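PDB 4R85: cytosine deaminase, which catalyses the hydrolytic deamination of cytosine and, with an iron(II) ion in an amidohydrolase-fold active site, probably acts on the bound base 5-methylcytosine. Local coordinates for residues I57-D60 with A61-T64; S84-K87 with A88-P92; D94-Q97 with R98-T102; Y157-G160 with R161-M164; L356-G359 with D360-L364. All coordinates share one frame; numbering follows the deposited sequence.

Overall arrangement
Contact 1 is buried at the metal site; contacts 2 and 3 stand beside it, on the successive helices 76-87 and 92-108. The three touch one another, contact 3 gripping contact 1 through polar groups of R98 and T102. Contact 2 is a surface turn linking those helices, held by backbone bonds at the helix end and a bridging water, while contact 3 is partly buried and built on helical bonds with an ion pair. Contact 4, partly buried, starts helix 160-170 and meets none of the others. Contact 5 is a surface turn across the chain's centre from contacts 1 and 2. Metal coordination belongs to contact 1, small apolar pairings to contacts 4 and 5.

Contact 1: residues I57-D60 with A61-T64; sequences IHLD and ATLT. With FE2 (Fe (II) ion), chain H; 17E (5-methylcytosine), chain G.
H58 O accepts A61 N at 3.3 Å, the bond bent (140°) and above the carbonyl plane, while the H58 ring goes to the metal. From CB, a chi1 of -63° sets CG opposite the carbonyl carbon and sends the imidazole away from A61. CG lies 4.0 Å from the methyl carbon CM5 of 5-methylcytosine, and ND1 4.0 Å from C6 of the base. CD2 is nearer, 3.4 Å from CM5, which rests over one ring face toward the rim. CE1 passes 3.6 Å from C6, and NE2 at the tip binds the iron(II) ion at 2.3 Å; histidine suits the place because one flat ring offers both a nitrogen ligand and a face. Farther along the chain, T62 CG2 lies 3.2 Å from L59 O, while T62 OG1 is hydrogen-bonded to T102 and D60 OD1 takes the backbone N of D119. T64 OG1 donates to A61 O at 2.7 Å, reinforcing the weak backbone bond of the A61-T64 type II turn; the small A61 sits against W83 and P313. H56, H209, H241 and D308 complete the iron site, and His-X-His at the end of strand 47-57 is the signature of the amidohydrolase barrel.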
# COMPACT_ATOMS: atom_id res chain seq x y z
N ILE A 57 18.11 -2.52 0.38
CA ILE A 57 17.86 -1.23 1.02
C ILE A 57 19.15 -0.43 0.94
O ILE A 57 20.23 -1.01 0.81
CB ILE A 57 17.41 -1.44 2.49
CG1 ILE A 57 16.99 -0.11 3.14
CG2 ILE A 57 18.50 -2.17 3.30
CD1 ILE A 57 16.07 -0.31 4.34
N HIS A 58 19.04 0.90 0.97
CA HIS A 58 20.21 1.77 0.96
C HIS A 58 20.41 2.41 2.32
O HIS A 58 19.94 3.53 2.56
CB HIS A 58 20.07 2.88 -0.08
CG HIS A 58 19.96 2.39 -1.49
ND1 HIS A 58 20.99 2.49 -2.40
CD2 HIS A 58 18.93 1.80 -2.16
CE1 HIS A 58 20.62 1.98 -3.56
NE2 HIS A 58 19.37 1.56 -3.44
N LEU A 59 21.10 1.70 3.20
CA LEU A 59 21.30 2.19 4.57
C LEU A 59 22.21 3.41 4.67
O LEU A 59 22.14 4.15 5.64
CB LEU A 59 21.84 1.07 5.48
CG LEU A 59 20.84 -0.04 5.78
CD1 LEU A 59 21.46 -1.07 6.70
CD2 LEU A 59 19.57 0.56 6.39
N ASP A 60 23.07 3.62 3.68
CA ASP A 60 23.94 4.80 3.74
C ASP A 60 23.14 6.09 3.58
O ASP A 60 23.48 7.11 4.17
CB ASP A 60 25.11 4.71 2.75
CG ASP A 60 24.68 4.64 1.29
OD1 ASP A 60 25.50 4.99 0.43
OD2 ASP A 60 23.53 4.22 1.01
N ALA A 61 22.05 6.02 2.81
CA ALA A 61 21.26 7.20 2.49
C ALA A 61 20.01 7.34 3.36
O ALA A 61 19.31 8.35 3.29
CB ALA A 61 20.88 7.21 1.01
N THR A 62 19.74 6.35 4.19
CA THR A 62 18.50 6.35 4.97
C THR A 62 18.38 7.57 5.90
O THR A 62 19.37 8.04 6.47
CB THR A 62 18.35 5.02 5.76
OG1 THR A 62 17.02 4.94 6.30
CG2 THR A 62 19.36 4.96 6.89
N LEU A 63 17.16 8.09 6.04
CA LEU A 63 16.86 9.18 6.96
C LEU A 63 17.55 10.50 6.58
O LEU A 63 17.83 11.31 7.45
CB LEU A 63 17.21 8.81 8.41
CG LEU A 63 16.75 7.43 8.89
CD1 LEU A 63 17.11 7.20 10.35
CD2 LEU A 63 15.25 7.27 8.67
N THR A 64 17.82 10.69 5.29
CA THR A 64 18.46 11.93 4.84
C THR A 64 17.55 12.75 3.92
O THR A 64 17.99 13.72 3.31
CB THR A 64 19.79 11.68 4.08
OG1 THR A 64 19.54 10.98 2.85
CG2 THR A 64 20.78 10.89 4.93
FE FE2 H . 18.07 0.41 -4.98
N1 17E G . 20.04 4.99 -6.17
C2 17E G . 19.56 4.42 -7.28
O2 17E G . 20.31 4.44 -8.43
N3 17E G . 18.37 3.82 -7.30
C4 17E G . 17.61 3.79 -6.19
N4 17E G . 16.33 3.15 -6.22
C5 17E G . 18.07 4.37 -5.00
C6 17E G . 19.32 4.97 -5.03
CM5 17E G . 17.24 4.34 -3.76

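Contact 2: residues S84-K87 with A88-P92; sequences SQRK and ASITP
R86 O, near the end of helix 76-87, is the acceptor on which the following residues converge. S89 N donates to R86 O at 3.0 Å and 160°, approaching from above the carbonyl plane. S89 OG stands 3.2 Å from R86 O, though its proton could go to another acceptor instead. R86 O comes just before a type I beta turn, K87 to I90, across which I90 N donates weakly to K87 O (3.3 Å). The turn follows helix 76-87 and leads toward helix 92-108, whose N-cap is T91. Serine suits position 89 because its short hydroxyl can fold back on the helix end; OG sits between the backbone N and the carbonyl carbon (chi1 59°). A water bridges Q85 O and S89 OG, donating to Q85 O at 2.8 Å and lying 2.7 Å from S89 OG. The R86 chain, bent at chi2 (51°), brings its guanidinium back beside the turn, with I90 N at its edge near the plane, while NE pairs with E67 in a salt bridge. K87 sends its amine the other way, to salt bridges with D119 and E152. Its aliphatic part serves as the apolar wall for isoleucine: the K87 and I90 side chains run side by side, pointing the same way, and I90 CD1 meets K87 CG at 3.6 Å.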
# COMPACT_ATOMS: atom_id res chain seq x y z
N SER A 84 24.16 13.41 -4.12
CA SER A 84 25.48 13.99 -4.34
C SER A 84 25.73 15.21 -3.44
O SER A 84 26.82 15.37 -2.89
CB SER A 84 25.65 14.35 -5.82
OG SER A 84 26.96 14.84 -6.06
N GLN A 85 24.73 16.06 -3.27
CA GLN A 85 24.82 17.18 -2.34
C GLN A 85 25.01 16.72 -0.89
O GLN A 85 25.78 17.31 -0.13
CB GLN A 85 23.56 18.03 -2.40
CG GLN A 85 23.34 18.75 -3.70
CD GLN A 85 22.05 19.53 -3.68
OE1 GLN A 85 20.97 18.95 -3.69
NE2 GLN A 85 22.15 20.86 -3.61
N ARG A 86 24.26 15.68 -0.52
CA ARG A 86 24.28 15.17 0.84
C ARG A 86 25.62 14.51 1.16
O ARG A 86 26.07 14.54 2.31
CB ARG A 86 23.13 14.17 1.05
CG ARG A 86 23.02 13.60 2.47
CD ARG A 86 23.00 14.73 3.52
NE ARG A 86 22.69 14.21 4.85
CZ ARG A 86 23.59 13.71 5.69
NH1 ARG A 86 23.21 13.26 6.88
NH2 ARG A 86 24.87 13.65 5.34
N LYS A 87 26.24 13.92 0.14
CA LYS A 87 27.52 13.23 0.34
C LYS A 87 28.62 14.12 0.86
O LYS A 87 29.57 13.64 1.49
CB LYS A 87 27.97 12.54 -0.96
CG LYS A 87 27.35 11.18 -1.16
CD LYS A 87 27.19 10.89 -2.64
CE LYS A 87 28.47 10.42 -3.27
NZ LYS A 87 28.22 9.99 -4.68
N ALA A 88 28.51 15.42 0.61
CA ALA A 88 29.52 16.38 1.06
C ALA A 88 29.56 16.51 2.58
O ALA A 88 30.55 16.99 3.13
CB ALA A 88 29.28 17.73 0.41
N SER A 89 28.50 16.08 3.26
CA SER A 89 28.47 16.14 4.72
C SER A 89 28.33 14.77 5.40
O SER A 89 28.05 14.68 6.59
CB SER A 89 27.37 17.08 5.22
OG SER A 89 26.10 16.67 4.76
N ILE A 90 28.52 13.69 4.64
CA ILE A 90 28.53 12.36 5.23
C ILE A 90 29.76 12.18 6.12
O ILE A 90 30.88 12.49 5.71
CB ILE A 90 28.56 11.26 4.17
CG1 ILE A 90 27.27 11.25 3.37
CG2 ILE A 90 28.77 9.89 4.82
CD1 ILE A 90 27.25 10.15 2.33
N THR A 91 29.54 11.69 7.33
CA THR A 91 30.64 11.24 8.18
C THR A 91 30.32 9.81 8.61
O THR A 91 29.16 9.38 8.55
CB THR A 91 30.79 12.10 9.43
OG1 THR A 91 29.67 11.88 10.30
CG2 THR A 91 30.90 13.59 9.07
N PRO A 92 31.35 9.05 9.04
CA PRO A 92 31.10 7.70 9.56
C PRO A 92 30.14 7.70 10.75
O PRO A 92 29.27 6.84 10.82
CB PRO A 92 32.50 7.24 10.00
CG PRO A 92 33.44 8.01 9.11
CD PRO A 92 32.79 9.35 8.94
O HOH W 1 25.53 18.01 2.53

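Contact 3: residues D94-Q97 with R98-T102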
# COMPACT_ATOMS: atom_id res chain seq x y z
N ASP A 94 27.79 9.94 11.53
CA ASP A 94 26.47 10.28 10.98
C ASP A 94 25.82 9.05 10.34
O ASP A 94 24.65 8.75 10.58
CB ASP A 94 26.65 11.42 9.95
CG ASP A 94 25.45 11.58 9.02
OD1 ASP A 94 24.32 11.74 9.52
OD2 ASP A 94 25.65 11.56 7.79
N THR A 95 26.59 8.34 9.53
CA THR A 95 26.07 7.17 8.83
C THR A 95 25.67 6.10 9.83
O THR A 95 24.58 5.52 9.73
CB THR A 95 27.11 6.62 7.86
OG1 THR A 95 27.44 7.64 6.91
CG2 THR A 95 26.59 5.38 7.12
N ARG A 96 26.54 5.86 10.80
CA ARG A 96 26.29 4.85 11.82
C ARG A 96 24.97 5.07 12.55
O ARG A 96 24.18 4.14 12.72
CB ARG A 96 27.43 4.82 12.82
CG ARG A 96 27.20 3.90 14.00
CD ARG A 96 28.37 3.97 14.96
NE ARG A 96 28.12 3.17 16.15
CZ ARG A 96 27.53 3.64 17.24
NH1 ARG A 96 27.16 4.92 17.29
NH2 ARG A 96 27.32 2.85 18.29
N GLN A 97 24.74 6.31 12.98
CA GLN A 97 23.54 6.64 13.75
C GLN A 97 22.25 6.44 12.96
O GLN A 97 21.29 5.85 13.47
CB GLN A 97 23.63 8.06 14.30
CG GLN A 97 24.71 8.21 15.37
CD GLN A 97 25.02 9.66 15.68
OE1 GLN A 97 24.63 10.56 14.94
NE2 GLN A 97 25.73 9.89 16.79
N ARG A 98 22.24 6.91 11.72
CA ARG A 98 21.08 6.73 10.85
C ARG A 98 20.85 5.27 10.48
O ARG A 98 19.71 4.78 10.47
CB ARG A 98 21.22 7.57 9.57
CG ARG A 98 21.17 9.08 9.82
CD ARG A 98 21.28 9.88 8.51
NE ARG A 98 22.63 9.86 7.95
CZ ARG A 98 23.04 9.05 6.97
NH1 ARG A 98 22.21 8.17 6.43
NH2 ARG A 98 24.29 9.11 6.54
N ALA A 99 21.93 4.56 10.18
CA ALA A 99 21.82 3.15 9.82
C ALA A 99 21.27 2.33 10.98
O ALA A 99 20.40 1.48 10.80
CB ALA A 99 23.18 2.61 9.38
N LEU A 100 21.76 2.61 12.18
CA LEU A 100 21.33 1.88 13.37
C LEU A 100 19.86 2.13 13.68
O LEU A 100 19.14 1.20 14.05
CB LEU A 100 22.20 2.22 14.57
CG LEU A 100 23.58 1.57 14.52
CD1 LEU A 100 24.40 2.01 15.72
CD2 LEU A 100 23.46 0.04 14.46
N LYS A 101 19.40 3.37 13.51
CA LYS A 101 17.99 3.68 13.71
C LYS A 101 17.09 2.92 12.75
O LYS A 101 16.04 2.40 13.13
CB LYS A 101 17.76 5.18 13.57
CG LYS A 101 16.30 5.59 13.66
CD LYS A 101 16.17 7.08 13.91
CE LYS A 101 14.74 7.56 13.74
NZ LYS A 101 14.62 9.01 14.10
N THR A 102 17.50 2.85 11.49
CA THR A 102 16.70 2.19 10.47
C THR A 102 16.74 0.67 10.65
O THR A 102 15.74 -0.03 10.44
CB THR A 102 17.16 2.63 9.06
OG1 THR A 102 16.79 4.00 8.87
CG2 THR A 102 16.49 1.80 7.97
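D94 and R98 form the tight part of this helical contact. R98 grips the carboxylate side-on with two nitrogens: NE donates to D94 OD1 at 3.0 Å and NH2 to D94 OD2 at 3.1 Å. Both oxygens lie close to the guanidinium plane but are met from above the carboxylate plane, the two planes being 50° apart. A bend at chi3 (-73°) lets the long arginine chain curl back to a partner one turn earlier. D94 OD2 also pairs with R86 NH1, and R98 NH1 is spent on the carbonyls of T62 and D60, so this buried arginine is satisfied from several directions. T95 CA lies over one face of the same guanidinium. A99 N donates to T95 O at 2.9 Å, and the small A99 lies against L131 of helix 126-137.

The solvent side is looser. Q97 and K101 are exposed and meet through the backbone bond K101 N to Q97 O. R96, extended from CG to NE, spreads its guanidinium so that L100 CD1 sits 3.8 Å above its centre, while NH2 reaches E137 in a salt bridge. The i to i+4 pairings D94-R98 and R96-L100 follow the alpha-helical repeat, with one face on helix 126-137 and the loop beside the metal site; this is the second of two helices, after 76-87, connecting parallel barrel strands 47-57 and 111-119.

Contact 4: residues Y157-G160 with R161-M164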
# COMPACT_ATOMS: atom_id res chain seq x y z
N TYR A 157 32.57 7.72 -13.58
CA TYR A 157 32.98 8.46 -12.38
C TYR A 157 34.49 8.31 -12.24
O TYR A 157 35.03 7.24 -12.52
CB TYR A 157 32.29 7.86 -11.16
CG TYR A 157 32.49 8.64 -9.88
CD1 TYR A 157 33.46 8.26 -8.96
CD2 TYR A 157 31.71 9.76 -9.59
CE1 TYR A 157 33.66 8.97 -7.78
CE2 TYR A 157 31.90 10.48 -8.42
CZ TYR A 157 32.88 10.08 -7.52
OH TYR A 157 33.07 10.78 -6.36
N PRO A 158 35.19 9.38 -11.81
CA PRO A 158 36.65 9.33 -11.66
C PRO A 158 37.10 8.14 -10.79
O PRO A 158 36.62 7.99 -9.67
CB PRO A 158 37.00 10.65 -10.96
CG PRO A 158 35.89 11.56 -11.32
CD PRO A 158 34.65 10.71 -11.44
N ASN A 159 38.00 7.32 -11.33
CA ASN A 159 38.55 6.18 -10.61
C ASN A 159 37.50 5.16 -10.15
O ASN A 159 37.72 4.44 -9.17
CB ASN A 159 39.35 6.68 -9.41
CG ASN A 159 40.26 7.83 -9.79
OD1 ASN A 159 40.08 8.97 -9.32
ND2 ASN A 159 41.21 7.56 -10.67
N GLY A 160 36.38 5.11 -10.85
CA GLY A 160 35.30 4.19 -10.51
C GLY A 160 35.74 2.75 -10.31
O GLY A 160 35.30 2.09 -9.36
N ARG A 161 36.61 2.25 -11.19
CA ARG A 161 37.07 0.86 -11.06
C ARG A 161 37.94 0.64 -9.81
O ARG A 161 37.80 -0.39 -9.14
CB ARG A 161 37.80 0.40 -12.33
CG ARG A 161 36.88 0.21 -13.55
CD ARG A 161 37.65 -0.32 -14.78
NE ARG A 161 36.76 -0.60 -15.90
CZ ARG A 161 36.96 -1.55 -16.81
NH1 ARG A 161 38.03 -2.33 -16.73
NH2 ARG A 161 36.08 -1.74 -17.79
N GLU A 162 38.80 1.62 -9.48
CA GLU A 162 39.62 1.56 -8.27
C GLU A 162 38.77 1.55 -7.02
O GLU A 162 39.08 0.87 -6.05
CB GLU A 162 40.53 2.80 -8.14
CG GLU A 162 41.67 2.89 -9.11
CD GLU A 162 42.64 4.01 -8.75
OE1 GLU A 162 42.31 4.89 -7.90
OE2 GLU A 162 43.75 3.99 -9.31
N LEU A 163 37.73 2.38 -7.02
CA LEU A 163 36.84 2.48 -5.87
C LEU A 163 36.06 1.18 -5.64
O LEU A 163 35.91 0.73 -4.51
CB LEU A 163 35.87 3.65 -6.04
CG LEU A 163 36.58 5.00 -5.88
CD1 LEU A 163 35.68 6.12 -6.43
CD2 LEU A 163 36.92 5.23 -4.42
N MET A 164 35.58 0.59 -6.72
CA MET A 164 34.88 -0.71 -6.63
C MET A 164 35.81 -1.77 -6.06
O MET A 164 35.43 -2.53 -5.18
CB MET A 164 34.38 -1.15 -8.00
CG MET A 164 33.15 -0.38 -8.49
SD MET A 164 31.70 -0.75 -7.49
CE MET A 164 31.33 -2.44 -8.04
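N159 O receives L163 N at the opening of helix 160-170, where a type II beta turn from Y157 to G160 runs directly into the first helical turn. Two backbone bonds start the helix: L163 N reaches N159 O at 3.0 Å and 160°, nearly along the C=O axis, and M164 N reaches G160 O at 3.0 Å. Within the turn, G160 N donates to Y157 O, also at 3.0 Å. Sequence and shape agree: P158 takes the second position, where its ring restricts phi, and N159 the third, with a positive phi (59°) that asparagine tolerates better than most residues. N159 is also the N-cap residue, yet its side chain makes no capping bond.

Among the apolar groups, L163 CD1 approaches the edge of the Y157 ring, near its plane, at 3.7 Å from CE1, so the leucine branch reaches back to the first residue of the turn. One face of the same ring is occupied by P158 CD, 3.4 Å above the plane and toward the rim. M164 is turned to helix 185-202, where it meets F194 and L198.

Polar side chains occupy the exposed side. R161, with its chain extended from CG to NE, forms a salt bridge with E155. N159 and E162 run side by side, pointing the same way, with amide and carboxylate planes 24° apart; their closest side-chain approach is E162 OE1 at 3.8 Å from N159 CB.

Contact 5: residues L356-G359 with D360-L364; sequences LCLG and DNYGL
A short 3-10 turn lies just beyond the end of helix 350-355, and through it L358 and G359 bond to N361 and Y362. The helix itself closes at C357, whose positive phi belongs to a Schellman motif. After it, N361 N donates to L358 O at 3.0 Å. Y362 N donates to G359 O at 3.2 Å, in a more bent bond. Each donor stands above its acceptor's carbonyl plane, and each bond spans three residues, as 3-10 geometry requires. Glycine suits position 359, for its backbone angles would drive a beta carbon into D360 N, and G363 likewise adopts angles that leave no room for one.

The apolar pair L358 and Y362 packs on the buried side of the turn. L358 CD1 meets Y362 CD2 at 3.7 Å, oblique to the ring, and the two CB atoms, L358 CB and Y362 CB, stand 3.8 Å apart. With its CG opposite the backbone N (chi1 -173°), Y362 carries its ring on past the leucine into the interior, where OH is hydrogen-bonded to P51 O. A tyrosine fits here because a large apolar ring fills the inner side while its hydroxyl finds a backbone acceptor. D360 and N361 lie at the exposed surface, where polar side chains can meet solvent.

Around the pair, the Y362 ring meets P50 and V53 of strand 47-57 and the ring of H113 at about 65°, while L358 touches A353 of helix 350-355 and H113 of strand 111-119.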
# COMPACT_ATOMS: atom_id res chain seq x y z
N LEU A 356 19.74 -13.95 -1.31
CA LEU A 356 20.87 -13.66 -0.44
C LEU A 356 21.76 -14.88 -0.21
O LEU A 356 22.73 -14.81 0.53
CB LEU A 356 20.40 -13.07 0.89
CG LEU A 356 20.34 -11.53 0.94
CD1 LEU A 356 19.51 -10.94 -0.19
CD2 LEU A 356 19.82 -11.02 2.28
N CYS A 357 21.42 -16.00 -0.86
CA CYS A 357 22.20 -17.24 -0.72
C CYS A 357 22.38 -17.66 0.73
O CYS A 357 23.47 -18.05 1.13
CB CYS A 357 23.58 -17.11 -1.36
SG CYS A 357 23.55 -16.95 -3.14
N LEU A 358 21.31 -17.60 1.52
CA LEU A 358 21.42 -17.94 2.94
C LEU A 358 21.53 -19.45 3.17
O LEU A 358 22.11 -19.89 4.17
CB LEU A 358 20.24 -17.36 3.72
CG LEU A 358 20.13 -15.84 3.65
CD1 LEU A 358 18.94 -15.36 4.47
CD2 LEU A 358 21.44 -15.20 4.13
N GLY A 359 20.98 -20.22 2.23
CA GLY A 359 21.02 -21.67 2.30
C GLY A 359 20.52 -22.22 3.62
O GLY A 359 19.45 -21.84 4.10
N ASP A 360 21.31 -23.10 4.23
CA ASP A 360 20.90 -23.76 5.46
C ASP A 360 20.92 -22.87 6.70
O ASP A 360 20.59 -23.32 7.79
CB ASP A 360 21.74 -25.03 5.70
CG ASP A 360 21.29 -26.18 4.83
OD1 ASP A 360 20.23 -26.05 4.18
OD2 ASP A 360 21.98 -27.22 4.81
N ASN A 361 21.28 -21.61 6.53
CA ASN A 361 21.21 -20.66 7.64
C ASN A 361 19.83 -20.00 7.74
O ASN A 361 19.62 -19.10 8.55
CB ASN A 361 22.32 -19.62 7.54
CG ASN A 361 23.69 -20.21 7.80
OD1 ASN A 361 23.86 -21.08 8.65
ND2 ASN A 361 24.69 -19.74 7.06
N TYR A 362 18.89 -20.47 6.92
CA TYR A 362 17.55 -19.89 6.87
C TYR A 362 16.52 -21.00 6.70
O TYR A 362 16.75 -21.96 5.98
CB TYR A 362 17.45 -18.89 5.71
CG TYR A 362 16.14 -18.13 5.67
CD1 TYR A 362 15.02 -18.65 5.03
CD2 TYR A 362 16.03 -16.88 6.27
CE1 TYR A 362 13.82 -17.95 5.00
CE2 TYR A 362 14.84 -16.18 6.24
CZ TYR A 362 13.75 -16.71 5.61
OH TYR A 362 12.57 -16.02 5.58
N GLY A 363 15.37 -20.85 7.36
CA GLY A 363 14.27 -21.78 7.18
C GLY A 363 13.92 -22.60 8.41
O GLY A 363 14.80 -22.94 9.20
N LEU A 364 12.64 -22.92 8.57
CA LEU A 364 12.21 -23.73 9.70
C LEU A 364 12.38 -25.21 9.42
O LEU A 364 11.44 -25.88 9.00
CB LEU A 364 10.76 -23.42 10.08
CG LEU A 364 10.47 -21.95 10.39
CD1 LEU A 364 9.11 -21.79 11.03
CD2 LEU A 364 11.56 -21.35 11.27